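Local coordinates for Arf-GAP domain and FG repeat-containing protein 1 (Homo sapiens, PDB 2OLM) that carries an N-terminal zinc-finger ArfGAP domain, helps vesicles dock or fuse during acrosome biogenesis, and serves as a cellular cofactor for HIV-1 Rev, at residues A[54-59]-A[116-121]. Sequence-based numbering, arbitrary orientation.
Sequences SLRGLN and LQEKYE
Leu116 pushes its CD1 methyl into a hollow between Ser54 and Leu55, where helix 109-121 of the ArfGAP domain packs against the end of helix 49-55, which carries the zinc ligand Cys51. The hollow is lined by side chain and backbone alike: CD1 lies 3.5 Å from Ser54 CB and 3.8 Å from Leu55 N. Leu55 crosses Leu116 at about a right angle, and its CD2 closes one flank of the hollow while also coming obliquely to Tyr120 CE2, 4.0 Å away. That ring has Lys119 CG over its centre on one face, and its hydroxyl hydrogen-bonds to Asp30, between the zinc ligands Cys28 and Cys31.

The type I turn from Leu55 to Leu58 brings the second bump. With CG anti to its carbonyl carbon (chi1 -61°), Leu58 sends CD2 into the groove between Leu116 CB and Gln117 CG, sliding past Gln117 in the opposite direction; CD2 to Gln117 CG is 3.6 Å.

No direct hydrogen bond joins the two segments, and a water does that work beside Asn59. Gln117 OE1, which also takes a hydrogen bond from Lys113, and Glu121 OE2 both accept from one water molecule, the latter at 2.7 Å, and the same water oxygen receives the backbone N-H of Asn59, with N 2.8 Å away.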
# COMPACT_ATOMS: atom_id res chain seq x y z
N SER A 54 -15.74 9.06 -15.57
CA SER A 54 -17.17 9.13 -15.87
C SER A 54 -18.05 9.46 -14.64
O SER A 54 -19.03 10.20 -14.77
CB SER A 54 -17.66 7.84 -16.53
OG SER A 54 -17.02 7.71 -17.80
N LEU A 55 -17.68 8.93 -13.49
CA LEU A 55 -18.37 9.23 -12.22
C LEU A 55 -18.30 10.70 -11.89
O LEU A 55 -19.23 11.26 -11.26
CB LEU A 55 -17.74 8.42 -11.11
CG LEU A 55 -18.12 6.90 -11.08
CD1 LEU A 55 -17.14 6.10 -10.22
CD2 LEU A 55 -19.60 6.68 -10.61
N ARG A 56 -17.20 11.34 -12.26
CA ARG A 56 -17.08 12.82 -12.09
C ARG A 56 -17.96 13.62 -13.04
O ARG A 56 -18.15 14.84 -12.84
CB ARG A 56 -15.62 13.29 -12.21
CG ARG A 56 -14.74 12.71 -11.16
CD ARG A 56 -15.12 13.11 -9.79
NE ARG A 56 -15.20 14.55 -9.62
CZ ARG A 56 -15.68 15.15 -8.53
NH1 ARG A 56 -16.17 14.48 -7.49
NH2 ARG A 56 -15.67 16.49 -8.51
N GLY A 57 -18.49 12.98 -14.05
CA GLY A 57 -19.42 13.63 -14.98
C GLY A 57 -20.87 13.56 -14.55
O GLY A 57 -21.74 14.19 -15.16
N LEU A 58 -21.18 12.81 -13.48
CA LEU A 58 -22.53 12.84 -12.94
C LEU A 58 -22.75 14.16 -12.23
O LEU A 58 -21.83 14.84 -11.85
CB LEU A 58 -22.73 11.68 -11.98
CG LEU A 58 -22.56 10.25 -12.53
CD1 LEU A 58 -22.68 9.21 -11.50
CD2 LEU A 58 -23.66 10.04 -13.62
N ASN A 59 -24.02 14.52 -12.10
CA ASN A 59 -24.40 15.66 -11.31
C ASN A 59 -25.49 15.31 -10.30
O ASN A 59 -26.60 14.95 -10.71
CB ASN A 59 -24.88 16.79 -12.19
CG ASN A 59 -24.88 18.10 -11.47
OD1 ASN A 59 -24.27 18.26 -10.40
ND2 ASN A 59 -25.55 19.10 -12.08
N LEU A 116 -24.23 4.93 -15.89
CA LEU A 116 -24.02 5.33 -14.51
C LEU A 116 -25.23 6.13 -13.98
O LEU A 116 -25.61 5.98 -12.82
CB LEU A 116 -22.72 6.11 -14.35
CG LEU A 116 -21.46 5.38 -14.70
CD1 LEU A 116 -20.28 6.40 -14.65
CD2 LEU A 116 -21.20 4.25 -13.81
N GLN A 117 -25.84 6.96 -14.82
CA GLN A 117 -27.11 7.61 -14.45
C GLN A 117 -28.21 6.61 -14.14
O GLN A 117 -28.93 6.76 -13.16
CB GLN A 117 -27.56 8.62 -15.49
CG GLN A 117 -26.68 9.83 -15.54
CD GLN A 117 -27.11 10.86 -16.57
OE1 GLN A 117 -26.66 12.00 -16.50
NE2 GLN A 117 -27.95 10.47 -17.52
N GLU A 118 -28.33 5.59 -15.00
CA GLU A 118 -29.35 4.57 -14.75
C GLU A 118 -29.05 3.82 -13.48
O GLU A 118 -29.96 3.50 -12.73
CB GLU A 118 -29.49 3.64 -15.95
CG GLU A 118 -30.28 4.32 -17.06
CD GLU A 118 -30.75 3.39 -18.13
OE1 GLU A 118 -30.22 2.24 -18.20
OE2 GLU A 118 -31.59 3.85 -18.92
N LYS A 119 -27.78 3.59 -13.20
CA LYS A 119 -27.37 2.78 -12.04
C LYS A 119 -27.63 3.53 -10.72
O LYS A 119 -28.20 2.98 -9.78
CB LYS A 119 -25.89 2.37 -12.16
CG LYS A 119 -25.38 1.46 -11.10
CD LYS A 119 -23.98 0.94 -11.48
CE LYS A 119 -23.39 0.06 -10.41
NZ LYS A 119 -22.02 -0.52 -10.78
N TYR A 120 -27.14 4.77 -10.66
CA TYR A 120 -27.07 5.50 -9.41
C TYR A 120 -28.17 6.53 -9.22
O TYR A 120 -28.58 6.75 -8.09
CB TYR A 120 -25.69 6.19 -9.23
CG TYR A 120 -24.55 5.20 -9.12
CD1 TYR A 120 -24.40 4.40 -7.99
CD2 TYR A 120 -23.66 5.03 -10.15
CE1 TYR A 120 -23.37 3.46 -7.91
CE2 TYR A 120 -22.64 4.12 -10.07
CZ TYR A 120 -22.50 3.33 -8.95
OH TYR A 120 -21.51 2.38 -8.81
N GLU A 121 -28.61 7.16 -10.30
CA GLU A 121 -29.59 8.25 -10.21
C GLU A 121 -31.01 7.73 -10.40
O GLU A 121 -31.89 7.90 -9.52
CB GLU A 121 -29.28 9.38 -11.20
CG GLU A 121 -27.87 9.97 -11.05
CD GLU A 121 -27.58 11.14 -11.95
OE1 GLU A 121 -28.43 11.48 -12.79
OE2 GLU A 121 -26.49 11.71 -11.80
O HOH W 1 -25.68 13.16 -13.91